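Local coordinates for SA2223 protein (Staphylococcus aureus, PDB 5KAT) that probably binds hydrophobic, cationic small molecules as an effector-binding protein, and here holds tetraphenylphosphonium, at residues F134-D139 / I148-M153; M97-Q102 / H118-Y123; L60-L65 / S130-E135. One frame throughout, in Å; residues are numbered along the deposited sequence.

Contact 1: residues F134-D139 / I148-M153; sequences FELYQD and ITEIWM. With P4P (tetraphenylphosphonium), chain B.
Phe134 and Trp152 make the tightly packed end of this contact. Their backbones form an antiparallel hydrogen-bonded pair: Trp152 N gives a nearly straight bond to Phe134 O (2.8 Å, 174°), and Phe134 N returns one to Trp152 O. Both side chains leave the same face of the sheet. Because Phe134 CG stands between its own N and carbonyl carbon (chi1 58°), the phenyl ring swings across to the next strand and lies on the five-membered ring of Trp152 as an offset stack, planes 15° apart. Phe134 CZ comes within 3.4 Å of Trp152 CG, while Trp152 CB sits over the phenyl face in a CH-pi contact. The indole is also held from its edge: Trp152 NE1 donates to Glu150 OE1 at 3.0 Å, on the anti side and somewhat out of the carboxylate plane. Leu136 CD2 lies alongside, 3.6 Å from Glu150 OE1.

The two segments are the arms of the beta hairpin 133-137/148-155, neighbouring strands of a closed antiparallel barrel. On the other face, where Thr149 and Ile151 rest against helix 107-119, Thr149 CG2 sits over the Tyr137 ring, 3.9 Å from its centroid. Tyr137 OH then donates to Glu135 OE1 (2.6 Å), through the lone pair pointing away from OE2; Glu135 OE2 is itself hydrogen-bonded to Tyr71. Farther along this face Met153 CE reaches the tetraphenylphosphonium.

Toward Gln138 the pairing slackens. The strand has ended at Tyr137, and exposed Gln138 spans the gap with its amide, giving only a weak bond from NE2 to Ile148 O (3.3 Å). A water takes over here, accepting from Gln138 N and donating to Leu136 O and, at 2.8 Å, to Ile148 O.

Contact 2: residues M97-Q102 / H118-Y123; sequences MVFEAQ and HYIHQY. With P4P (tetraphenylphosphonium), chain B.
Met97 and Phe99, successive same-side residues of strand 87-102, meet the end of helix 107-119 through Tyr119, Ile120 and Tyr123. The Met97 chain runs extended to its sulfur and bends there (chi3 99°), which brings the methyl between two tyrosines: CE lies in the plane of the Tyr119 ring, at its edge, 3.8 Å from CE2, and over one face of Tyr123. Met97 SD stands 5.1 Å from the Tyr123 ring centroid, a Met-aromatic contact. Beside it Phe99 CE2 approaches Tyr119 CD2 at 4.0 Å, and Phe99 CZ touches Ile120 CG2 more loosely, at 4.4 Å.

Ile120 faces two ways. With CG1 between the backbone N and carbonyl carbon (chi1 61°), CG2 goes to Phe99 and CD1 to the tetraphenylphosphonium, 3.5 Å from its C2D. His121 lays a ring face against another phenyl of the ligand, CD2 lying 3.9 Å from C5C.

In the next shell, Gln122 NE2 donates to Tyr119 O on a lone pair in the carbonyl plane (3.0 Å, 168°), tying Gln122 back to the carbonyl of Tyr119. Val116 packs on Phe99, Tyr3 touches both Met97 and Tyr119, and Met97 is hydrogen-bonded through its backbone to Met153 of the adjoining strand.

Not one hydrogen bond crosses between the two segments, and the nearest CA atoms, those of Met97 and Ile120, are 9.5 Å apart, so side chains alone bridge strand and helix end. The packing of Met97, Phe99, Tyr119 and Tyr123 is apolar and aromatic. Only Ile120 and His121 of these two segments touch the ligand, and they meet its phenyl groups, which is consistent with a dispersion-dominated contact with the cation.

Contact 3: residues L60-L65 / S130-E135; sequences LCIPEL and SAPFFE. With P4P (tetraphenylphosphonium), chain B.
Cys61 and Phe133 form the antiparallel hydrogen-bonded pair between strands 60-63 and 133-135, whose axes come within 4.7 Å and run at 160°. The pairing is lopsided: Cys61 N donates to Phe133 O at 2.9 Å, whereas the return bond from Phe133 N to Cys61 O is weak (3.4 Å). Leu60 and Phe134 follow as a non-hydrogen-bonded pair. In the other direction Pro132 CA leans its hydrogen toward Cys61 O, and Pro63, which lacks an amide hydrogen, brings its CG to 3.4 Å from Ser130 O.

Phe133 carries the contact. Its CG lies between backbone N and carbonyl carbon (chi1 64°), which folds the ring back over Cys61: CB sits under one face, 3.4 Å from CZ, with SG beside it as a sulfur-aromatic contact. The opposite face receives a phenyl of tetraphenylphosphonium, and Phe133 CD2 meets C6D of a second phenyl at 3.7 Å. On the other side of the sheet Leu60 CG packs on Phe134 CB (3.7 Å).

Strand 69-76 continues the sheet beyond Leu60 and Ile62, Met153 of strand 148-155 flanks Phe133, and Leu91 of strand 87-102 packs on Leu60, Pro132 and Phe134.

In the fold
From the N terminus, residues 60-65 come first and wait longest for their partner: contact 3 closes only at 130-135, around a loop of 64 residues. Contact 2 is nested inside that loop, its own connection from 97-102 to 118-123 being mostly helix 107-119. Contact 1 opens where contact 3 ends, sharing Phe134 and Glu135, and closes over eight residues. Strand 133-137 thus pairs with 57-63 on one side and 148-155 on the other, and 148-155 continues to 87-102, where Met153 O lies 2.8 Å from Met97 N. Four adjacent barrel strands and the helix end are joined, and all three contacts touch the tetraphenylphosphonium.

Contact 1: residues F134-D139 / I148-M153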
loop_
_atom_site.group_PDB
_atom_site.type_symbol
_atom_site.label_atom_id
_atom_site.label_comp_id
_atom_site.label_asym_id
_atom_site.label_seq_id
_atom_site.Cartn_x
_atom_site.Cartn_y
_atom_site.Cartn_z
ATOM N N PHE A 134 0.385 2.719 0.105
ATOM C CA PHE A 134 0.167 1.319 -0.228
ATOM C C PHE A 134 -0.717 1.079 -1.439
ATOM O O PHE A 134 -1.502 1.935 -1.855
ATOM C CB PHE A 134 -0.415 0.574 0.982
ATOM C CG PHE A 134 -1.719 1.130 1.501
ATOM C CD1 PHE A 134 -1.731 2.129 2.460
ATOM C CD2 PHE A 134 -2.929 0.611 1.071
ATOM C CE1 PHE A 134 -2.926 2.623 2.954
ATOM C CE2 PHE A 134 -4.127 1.099 1.561
ATOM C CZ PHE A 134 -4.126 2.108 2.505
ATOM N N GLU A 135 -0.520 -0.101 -2.018
ATOM C CA GLU A 135 -1.422 -0.667 -2.998
ATOM C C GLU A 135 -2.417 -1.545 -2.248
ATOM O O GLU A 135 -2.029 -2.265 -1.322
ATOM C CB GLU A 135 -0.661 -1.494 -4.042
ATOM C CG GLU A 135 0.574 -0.821 -4.630
ATOM C CD GLU A 135 1.746 -1.780 -4.765
ATOM O OE1 GLU A 135 1.558 -2.884 -5.318
ATOM O OE2 GLU A 135 2.855 -1.440 -4.301
ATOM N N LEU A 136 -3.688 -1.478 -2.640
ATOM C CA LEU A 136 -4.726 -2.342 -2.076
ATOM C C LEU A 136 -5.309 -3.225 -3.171
ATOM O O LEU A 136 -5.829 -2.723 -4.169
ATOM C CB LEU A 136 -5.833 -1.515 -1.419
ATOM C CG LEU A 136 -6.973 -2.311 -0.778
ATOM C CD1 LEU A 136 -6.482 -3.104 0.425
ATOM C CD2 LEU A 136 -8.098 -1.379 -0.373
ATOM N N TYR A 137 -5.216 -4.539 -2.968
ATOM C CA TYR A 137 -5.671 -5.525 -3.947
ATOM C C TYR A 137 -6.914 -6.254 -3.473
ATOM O O TYR A 137 -6.836 -7.142 -2.623
ATOM C CB TYR A 137 -4.568 -6.543 -4.238
ATOM C CG TYR A 137 -3.361 -5.942 -4.902
ATOM C CD1 TYR A 137 -3.322 -5.773 -6.280
ATOM C CD2 TYR A 137 -2.262 -5.540 -4.157
ATOM C CE1 TYR A 137 -2.227 -5.221 -6.896
ATOM C CE2 TYR A 137 -1.159 -4.985 -4.764
ATOM C CZ TYR A 137 -1.147 -4.827 -6.138
ATOM O OH TYR A 137 -0.054 -4.278 -6.767
ATOM N N GLN A 138 -8.054 -5.863 -4.033
ATOM C CA GLN A 138 -9.334 -6.496 -3.748
ATOM C C GLN A 138 -9.405 -7.877 -4.386
ATOM O O GLN A 138 -8.574 -8.223 -5.226
ATOM C CB GLN A 138 -10.481 -5.631 -4.273
ATOM C CG GLN A 138 -10.475 -5.485 -5.799
ATOM C CD GLN A 138 -11.665 -4.709 -6.338
ATOM O OE1 GLN A 138 -12.730 -4.665 -5.720
ATOM N NE2 GLN A 138 -11.488 -4.092 -7.504
ATOM N N ASP A 139 -10.410 -8.656 -4.000
ATOM C CA ASP A 139 -10.663 -9.940 -4.644
ATOM C C ASP A 139 -10.961 -9.726 -6.122
ATOM O O ASP A 139 -11.600 -8.743 -6.496
ATOM C CB ASP A 139 -11.830 -10.670 -3.975
ATOM C CG ASP A 139 -11.468 -11.233 -2.616
ATOM O OD1 ASP A 139 -10.440 -11.938 -2.510
ATOM O OD2 ASP A 139 -12.214 -10.969 -1.650
ATOM N N ILE A 148 -9.216 -3.557 -10.861
ATOM C CA ILE A 148 -8.819 -2.278 -10.291
ATOM C C ILE A 148 -7.966 -2.473 -9.049
ATOM O O ILE A 148 -8.389 -3.114 -8.084
ATOM C CB ILE A 148 -10.048 -1.410 -9.941
ATOM C CG1 ILE A 148 -10.806 -1.032 -11.217
ATOM C CG2 ILE A 148 -9.625 -0.139 -9.205
ATOM C CD1 ILE A 148 -12.153 -0.373 -10.972
ATOM N N THR A 149 -6.761 -1.916 -9.094
ATOM C CA THR A 149 -5.904 -1.785 -7.923
ATOM C C THR A 149 -6.030 -0.357 -7.394
ATOM O O THR A 149 -6.044 0.591 -8.177
ATOM C CB THR A 149 -4.430 -2.086 -8.257
ATOM O OG1 THR A 149 -4.323 -3.383 -8.856
ATOM C CG2 THR A 149 -3.570 -2.042 -7.006
ATOM N N GLU A 150 -6.139 -0.201 -6.077
ATOM C CA GLU A 150 -6.153 1.129 -5.475
ATOM C C GLU A 150 -4.771 1.480 -4.951
ATOM O O GLU A 150 -4.062 0.622 -4.423
ATOM C CB GLU A 150 -7.180 1.219 -4.341
ATOM C CG GLU A 150 -8.627 1.261 -4.812
ATOM C CD GLU A 150 -9.612 1.305 -3.660
ATOM O OE1 GLU A 150 -9.168 1.342 -2.496
ATOM O OE2 GLU A 150 -10.832 1.299 -3.917
ATOM N N ILE A 151 -4.401 2.747 -5.113
ATOM C CA ILE A 151 -3.133 3.270 -4.625
ATOM C C ILE A 151 -3.413 4.405 -3.646
ATOM O O ILE A 151 -3.952 5.449 -4.027
ATOM C CB ILE A 151 -2.249 3.769 -5.775
ATOM C CG1 ILE A 151 -1.918 2.616 -6.725
ATOM C CG2 ILE A 151 -0.962 4.385 -5.235
ATOM C CD1 ILE A 151 -1.298 3.057 -8.035
ATOM N N TRP A 152 -3.043 4.184 -2.385
ATOM C CA TRP A 152 -3.335 5.119 -1.300
ATOM C C TRP A 152 -2.111 5.945 -0.928
ATOM O O TRP A 152 -1.135 5.409 -0.407
ATOM C CB TRP A 152 -3.836 4.360 -0.069
ATOM C CG TRP A 152 -5.182 3.743 -0.235
ATOM C CD1 TRP A 152 -5.553 2.807 -1.161
ATOM C CD2 TRP A 152 -6.345 4.002 0.559
ATOM N NE1 TRP A 152 -6.878 2.475 -0.993
ATOM C CE2 TRP A 152 -7.385 3.196 0.057
ATOM C CE3 TRP A 152 -6.605 4.840 1.650
ATOM C CZ2 TRP A 152 -8.664 3.202 0.604
ATOM C CZ3 TRP A 152 -7.877 4.847 2.191
ATOM C CH2 TRP A 152 -8.890 4.033 1.668
ATOM N N MET A 153 -2.179 7.246 -1.198
ATOM C CA MET A 153 -1.105 8.183 -0.866
ATOM C C MET A 153 -1.543 9.109 0.270
ATOM O O MET A 153 -2.517 9.844 0.125
ATOM C CB MET A 153 -0.718 9.014 -2.093
ATOM C CG MET A 153 -0.155 8.195 -3.246
ATOM S SD MET A 153 1.519 7.594 -2.925
ATOM C CE MET A 153 1.652 6.263 -4.111
HETATM P P P4P B . 6.789 9.946 -2.611
HETATM C C1A P4P B . 6.427 8.564 -3.733
HETATM C C2A P4P B . 7.405 7.642 -4.063
HETATM C C3A P4P B . 7.102 6.594 -4.921
HETATM C C4A P4P B . 5.826 6.468 -5.449
HETATM C C5A P4P B . 4.849 7.391 -5.117
HETATM C C6A P4P B . 5.149 8.438 -4.260
HETATM C C1C P4P B . 6.909 11.471 -3.602
HETATM C C6C P4P B . 6.944 11.392 -4.988
HETATM C C5C P4P B . 7.038 12.545 -5.754
HETATM C C4C P4P B . 7.100 13.783 -5.136
HETATM C C3C P4P B . 7.067 13.865 -3.752
HETATM C C2C P4P B . 6.973 12.712 -2.986
HETATM C C1D P4P B . 5.406 10.013 -1.431
HETATM C C6D P4P B . 5.387 9.175 -0.327
HETATM C C5D P4P B . 4.331 9.216 0.572
HETATM C C4D P4P B . 3.282 10.094 0.361
HETATM C C3D P4P B . 3.294 10.920 -0.749
HETATM C C2D P4P B . 4.353 10.882 -1.642
HETATM C C6B P4P B . 9.382 10.626 -1.844
HETATM C C5B P4P B . 10.581 10.444 -1.171
HETATM C C4B P4P B . 10.766 9.324 -0.378
HETATM C C3B P4P B . 9.752 8.388 -0.259
HETATM C C2B P4P B . 8.553 8.572 -0.931
HETATM C C1B P4P B . 8.361 9.692 -1.726
HETATM O O HOH W 1 -8.147 -3.224 -5.318
#

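Contact 2: residues M97-Q102 / H118-Y123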
loop_
_atom_site.group_PDB
_atom_site.type_symbol
_atom_site.label_atom_id
_atom_site.label_comp_id
_atom_site.label_asym_id
_atom_site.label_seq_id
_atom_site.Cartn_x
_atom_site.Cartn_y
_atom_site.Cartn_z
ATOM N N MET A 97 -5.061 10.602 -0.686
ATOM C CA MET A 97 -5.494 10.652 -2.076
ATOM C C MET A 97 -5.501 9.216 -2.580
ATOM O O MET A 97 -4.464 8.548 -2.556
ATOM C CB MET A 97 -4.563 11.508 -2.934
ATOM C CG MET A 97 -4.400 12.946 -2.471
ATOM S SD MET A 97 -3.124 13.805 -3.423
ATOM C CE MET A 97 -4.102 14.698 -4.618
ATOM N N VAL A 98 -6.660 8.735 -3.015
ATOM C CA VAL A 98 -6.785 7.347 -3.453
ATOM C C VAL A 98 -6.971 7.295 -4.967
ATOM O O VAL A 98 -7.954 7.811 -5.508
ATOM C CB VAL A 98 -7.951 6.638 -2.745
ATOM C CG1 VAL A 98 -8.009 5.165 -3.146
ATOM C CG2 VAL A 98 -7.802 6.762 -1.234
ATOM N N PHE A 99 -6.001 6.682 -5.639
ATOM C CA PHE A 99 -6.003 6.572 -7.092
ATOM C C PHE A 99 -6.393 5.158 -7.506
ATOM O O PHE A 99 -6.265 4.216 -6.720
ATOM C CB PHE A 99 -4.624 6.930 -7.662
ATOM C CG PHE A 99 -4.124 8.292 -7.247
ATOM C CD1 PHE A 99 -3.482 8.472 -6.032
ATOM C CD2 PHE A 99 -4.290 9.390 -8.076
ATOM C CE1 PHE A 99 -3.022 9.723 -5.645
ATOM C CE2 PHE A 99 -3.832 10.643 -7.698
ATOM C CZ PHE A 99 -3.198 10.808 -6.480
ATOM N N GLU A 100 -6.865 5.019 -8.741
ATOM C CA GLU A 100 -7.242 3.723 -9.283
ATOM C C GLU A 100 -6.386 3.365 -10.485
ATOM O O GLU A 100 -6.236 4.160 -11.416
ATOM C CB GLU A 100 -8.721 3.708 -9.678
ATOM C CG GLU A 100 -9.665 3.566 -8.499
ATOM C CD GLU A 100 -11.109 3.384 -8.925
ATOM O OE1 GLU A 100 -11.404 3.556 -10.125
ATOM O OE2 GLU A 100 -11.950 3.068 -8.061
ATOM N N ALA A 101 -5.817 2.167 -10.438
ATOM C CA ALA A 101 -5.100 1.594 -11.566
ATOM C C ALA A 101 -5.912 0.438 -12.117
ATOM O O ALA A 101 -6.016 -0.603 -11.472
ATOM C CB ALA A 101 -3.715 1.119 -11.147
ATOM N N GLN A 102 -6.496 0.622 -13.297
ATOM C CA GLN A 102 -7.287 -0.432 -13.919
ATOM C C GLN A 102 -6.488 -1.151 -14.999
ATOM O O GLN A 102 -5.953 -0.525 -15.911
ATOM C CB GLN A 102 -8.579 0.133 -14.517
ATOM C CG GLN A 102 -9.511 -0.943 -15.061
ATOM C CD GLN A 102 -10.913 -0.428 -15.326
ATOM O OE1 GLN A 102 -11.096 0.673 -15.851
ATOM N NE2 GLN A 102 -11.912 -1.222 -14.957
ATOM N N HIS A 118 4.424 11.538 -10.799
ATOM C CA HIS A 118 4.532 12.821 -11.474
ATOM C C HIS A 118 3.458 13.788 -10.982
ATOM O O HIS A 118 3.706 14.984 -10.853
ATOM C CB HIS A 118 4.421 12.632 -12.987
ATOM C CG HIS A 118 4.564 13.901 -13.767
ATOM N ND1 HIS A 118 5.786 14.493 -14.007
ATOM C CD2 HIS A 118 3.641 14.689 -14.366
ATOM C CE1 HIS A 118 5.608 15.592 -14.719
ATOM N NE2 HIS A 118 4.315 15.734 -14.950
ATOM N N TYR A 119 2.269 13.268 -10.693
ATOM C CA TYR A 119 1.145 14.115 -10.306
ATOM C C TYR A 119 1.346 14.788 -8.945
ATOM O O TYR A 119 1.082 15.981 -8.794
ATOM C CB TYR A 119 -0.148 13.299 -10.281
ATOM C CG TYR A 119 -1.365 14.103 -9.876
ATOM C CD1 TYR A 119 -1.974 14.971 -10.770
ATOM C CD2 TYR A 119 -1.906 13.990 -8.602
ATOM C CE1 TYR A 119 -3.086 15.709 -10.405
ATOM C CE2 TYR A 119 -3.022 14.724 -8.228
ATOM C CZ TYR A 119 -3.606 15.581 -9.135
ATOM O OH TYR A 119 -4.712 16.316 -8.774
ATOM N N ILE A 120 1.807 14.028 -7.958
ATOM C CA ILE A 120 1.917 14.545 -6.594
ATOM C C ILE A 120 3.143 15.437 -6.396
ATOM O O ILE A 120 3.348 15.981 -5.311
ATOM C CB ILE A 120 1.963 13.402 -5.563
ATOM C CG1 ILE A 120 3.177 12.503 -5.814
ATOM C CG2 ILE A 120 0.657 12.622 -5.596
ATOM C CD1 ILE A 120 3.237 11.296 -4.919
ATOM N N HIS A 121 3.955 15.580 -7.442
ATOM C CA HIS A 121 5.070 16.527 -7.440
ATOM C C HIS A 121 4.602 17.942 -7.130
ATOM O O HIS A 121 5.366 18.762 -6.621
ATOM C CB HIS A 121 5.777 16.540 -8.798
ATOM C CG HIS A 121 7.060 15.774 -8.834
ATOM N ND1 HIS A 121 8.276 16.353 -8.540
ATOM C CD2 HIS A 121 7.324 14.487 -9.158
ATOM C CE1 HIS A 121 9.231 15.451 -8.670
ATOM N NE2 HIS A 121 8.681 14.309 -9.040
ATOM N N GLN A 122 3.351 18.226 -7.480
ATOM C CA GLN A 122 2.787 19.565 -7.353
ATOM C C GLN A 122 2.109 19.766 -6.005
ATOM O O GLN A 122 1.463 20.793 -5.777
ATOM C CB GLN A 122 1.772 19.820 -8.468
ATOM C CG GLN A 122 2.212 19.364 -9.849
ATOM C CD GLN A 122 1.040 19.220 -10.799
ATOM O OE1 GLN A 122 0.826 20.063 -11.672
ATOM N NE2 GLN A 122 0.265 18.150 -10.630
ATOM N N TYR A 123 2.244 18.773 -5.129
ATOM C CA TYR A 123 1.636 18.808 -3.803
ATOM C C TYR A 123 2.690 18.577 -2.717
ATOM O O TYR A 123 2.466 17.822 -1.771
ATOM C CB TYR A 123 0.527 17.754 -3.705
ATOM C CG TYR A 123 -0.618 18.008 -4.665
ATOM C CD1 TYR A 123 -0.562 17.570 -5.984
ATOM C CD2 TYR A 123 -1.751 18.696 -4.255
ATOM C CE1 TYR A 123 -1.607 17.809 -6.864
ATOM C CE2 TYR A 123 -2.797 18.940 -5.124
ATOM C CZ TYR A 123 -2.721 18.495 -6.425
ATOM O OH TYR A 123 -3.768 18.744 -7.282
HETATM P P P4P B . 6.789 9.946 -2.611
HETATM C C1A P4P B . 6.427 8.564 -3.733
HETATM C C2A P4P B . 7.405 7.642 -4.063
HETATM C C3A P4P B . 7.102 6.594 -4.921
HETATM C C4A P4P B . 5.826 6.468 -5.449
HETATM C C5A P4P B . 4.849 7.391 -5.117
HETATM C C6A P4P B . 5.149 8.438 -4.260
HETATM C C1C P4P B . 6.909 11.471 -3.602
HETATM C C6C P4P B . 6.944 11.392 -4.988
HETATM C C5C P4P B . 7.038 12.545 -5.754
HETATM C C4C P4P B . 7.100 13.783 -5.136
HETATM C C3C P4P B . 7.067 13.865 -3.752
HETATM C C2C P4P B . 6.973 12.712 -2.986
HETATM C C1D P4P B . 5.406 10.013 -1.431
HETATM C C6D P4P B . 5.387 9.175 -0.327
HETATM C C5D P4P B . 4.331 9.216 0.572
HETATM C C4D P4P B . 3.282 10.094 0.361
HETATM C C3D P4P B . 3.294 10.920 -0.749
HETATM C C2D P4P B . 4.353 10.882 -1.642
HETATM C C6B P4P B . 9.382 10.626 -1.844
HETATM C C5B P4P B . 10.581 10.444 -1.171
HETATM C C4B P4P B . 10.766 9.324 -0.378
HETATM C C3B P4P B . 9.752 8.388 -0.259
HETATM C C2B P4P B . 8.553 8.572 -0.931
HETATM C C1B P4P B . 8.361 9.692 -1.726
#

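Contact 3: residues L60-L65 / S130-E135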
loop_
_atom_site.group_PDB
_atom_site.type_symbol
_atom_site.label_atom_id
_atom_site.label_comp_id
_atom_site.label_asym_id
_atom_site.label_seq_id
_atom_site.Cartn_x
_atom_site.Cartn_y
_atom_site.Cartn_z
ATOM N N LEU A 60 2.463 -2.368 1.364
ATOM C CA LEU A 60 2.845 -1.061 1.888
ATOM C C LEU A 60 4.330 -0.780 1.695
ATOM O O LEU A 60 5.170 -1.618 2.018
ATOM C CB LEU A 60 2.517 -0.961 3.380
ATOM C CG LEU A 60 1.072 -1.201 3.822
ATOM C CD1 LEU A 60 0.919 -2.596 4.417
ATOM C CD2 LEU A 60 0.623 -0.130 4.812
ATOM N N CYS A 61 4.642 0.408 1.183
ATOM C CA CYS A 61 6.014 0.904 1.168
ATOM C C CYS A 61 6.239 1.730 2.426
ATOM O O CYS A 61 5.606 2.769 2.617
ATOM C CB CYS A 61 6.293 1.742 -0.084
ATOM S SG CYS A 61 6.210 0.806 -1.627
ATOM N N ILE A 62 7.132 1.248 3.282
ATOM C CA ILE A 62 7.429 1.888 4.555
ATOM C C ILE A 62 8.834 2.472 4.501
ATOM O O ILE A 62 9.800 1.740 4.267
ATOM C CB ILE A 62 7.324 0.882 5.727
ATOM C CG1 ILE A 62 5.938 0.225 5.748
ATOM C CG2 ILE A 62 7.614 1.569 7.057
ATOM C CD1 ILE A 62 5.852 -0.992 6.639
ATOM N N PRO A 63 8.962 3.795 4.700
ATOM C CA PRO A 63 10.309 4.371 4.723
ATOM C C PRO A 63 11.017 4.061 6.037
ATOM O O PRO A 63 10.374 4.087 7.085
ATOM C CB PRO A 63 10.051 5.876 4.568
ATOM C CG PRO A 63 8.708 6.084 5.176
ATOM C CD PRO A 63 7.920 4.824 4.888
ATOM N N GLU A 64 12.310 3.756 5.970
ATOM C CA GLU A 64 13.118 3.548 7.169
ATOM C C GLU A 64 13.972 4.786 7.399
ATOM O O GLU A 64 14.280 5.510 6.459
ATOM C CB GLU A 64 13.997 2.304 7.033
ATOM C CG GLU A 64 13.229 1.013 6.746
ATOM C CD GLU A 64 12.405 0.524 7.925
ATOM O OE1 GLU A 64 12.619 1.012 9.055
ATOM O OE2 GLU A 64 11.544 -0.361 7.720
ATOM N N LEU A 65 14.369 5.020 8.644
ATOM C CA LEU A 65 15.053 6.260 8.994
ATOM C C LEU A 65 16.463 6.340 8.415
ATOM O O LEU A 65 17.007 7.435 8.272
ATOM C CB LEU A 65 15.111 6.427 10.516
ATOM C CG LEU A 65 13.770 6.589 11.237
ATOM C CD1 LEU A 65 13.996 6.774 12.724
ATOM C CD2 LEU A 65 12.970 7.755 10.681
ATOM N N SER A 130 7.112 10.540 5.202
ATOM C CA SER A 130 7.487 9.644 6.290
ATOM C C SER A 130 6.406 8.606 6.577
ATOM O O SER A 130 6.633 7.660 7.337
ATOM C CB SER A 130 7.768 10.452 7.555
ATOM O OG SER A 130 6.580 11.069 8.018
ATOM N N ALA A 131 5.231 8.791 5.982
ATOM C CA ALA A 131 4.101 7.897 6.210
ATOM C C ALA A 131 4.020 6.836 5.115
ATOM O O ALA A 131 4.318 7.122 3.960
ATOM C CB ALA A 131 2.812 8.685 6.266
ATOM N N PRO A 132 3.606 5.607 5.466
ATOM C CA PRO A 132 3.500 4.587 4.418
ATOM C C PRO A 132 2.436 4.919 3.374
ATOM O O PRO A 132 1.402 5.500 3.713
ATOM C CB PRO A 132 3.113 3.319 5.192
ATOM C CG PRO A 132 3.415 3.616 6.628
ATOM C CD PRO A 132 3.223 5.081 6.786
ATOM N N PHE A 133 2.710 4.571 2.118
ATOM C CA PHE A 133 1.685 4.536 1.079
ATOM C C PHE A 133 1.533 3.082 0.670
ATOM O O PHE A 133 2.446 2.281 0.894
ATOM C CB PHE A 133 2.044 5.428 -0.122
ATOM C CG PHE A 133 3.274 4.994 -0.886
ATOM C CD1 PHE A 133 3.200 4.002 -1.852
ATOM C CD2 PHE A 133 4.495 5.616 -0.668
ATOM C CE1 PHE A 133 4.325 3.615 -2.560
ATOM C CE2 PHE A 133 5.622 5.234 -1.376
ATOM C CZ PHE A 133 5.535 4.236 -2.325
ATOM N N PHE A 134 0.385 2.719 0.105
ATOM C CA PHE A 134 0.167 1.319 -0.228
ATOM C C PHE A 134 -0.717 1.079 -1.439
ATOM O O PHE A 134 -1.502 1.935 -1.855
ATOM C CB PHE A 134 -0.415 0.574 0.982
ATOM C CG PHE A 134 -1.719 1.130 1.501
ATOM C CD1 PHE A 134 -1.731 2.129 2.460
ATOM C CD2 PHE A 134 -2.929 0.611 1.071
ATOM C CE1 PHE A 134 -2.926 2.623 2.954
ATOM C CE2 PHE A 134 -4.127 1.099 1.561
ATOM C CZ PHE A 134 -4.126 2.108 2.505
ATOM N N GLU A 135 -0.520 -0.101 -2.018
ATOM C CA GLU A 135 -1.422 -0.667 -2.998
ATOM C C GLU A 135 -2.417 -1.545 -2.248
ATOM O O GLU A 135 -2.029 -2.265 -1.322
ATOM C CB GLU A 135 -0.661 -1.494 -4.042
ATOM C CG GLU A 135 0.574 -0.821 -4.630
ATOM C CD GLU A 135 1.746 -1.780 -4.765
ATOM O OE1 GLU A 135 1.558 -2.884 -5.318
ATOM O OE2 GLU A 135 2.855 -1.440 -4.301
HETATM P P P4P B . 6.789 9.946 -2.611
HETATM C C1A P4P B . 6.427 8.564 -3.733
HETATM C C2A P4P B . 7.405 7.642 -4.063
HETATM C C3A P4P B . 7.102 6.594 -4.921
HETATM C C4A P4P B . 5.826 6.468 -5.449
HETATM C C5A P4P B . 4.849 7.391 -5.117
HETATM C C6A P4P B . 5.149 8.438 -4.260
HETATM C C1C P4P B . 6.909 11.471 -3.602
HETATM C C6C P4P B . 6.944 11.392 -4.988
HETATM C C5C P4P B . 7.038 12.545 -5.754
HETATM C C4C P4P B . 7.100 13.783 -5.136
HETATM C C3C P4P B . 7.067 13.865 -3.752
HETATM C C2C P4P B . 6.973 12.712 -2.986
HETATM C C1D P4P B . 5.406 10.013 -1.431
HETATM C C6D P4P B . 5.387 9.175 -0.327
HETATM C C5D P4P B . 4.331 9.216 0.572
HETATM C C4D P4P B . 3.282 10.094 0.361
HETATM C C3D P4P B . 3.294 10.920 -0.749
HETATM C C2D P4P B . 4.353 10.882 -1.642
HETATM C C6B P4P B . 9.382 10.626 -1.844
HETATM C C5B P4P B . 10.581 10.444 -1.171
HETATM C C4B P4P B . 10.766 9.324 -0.378
HETATM C C3B P4P B . 9.752 8.388 -0.259
HETATM C C2B P4P B . 8.553 8.572 -0.931
HETATM C C1B P4P B . 8.361 9.692 -1.726
#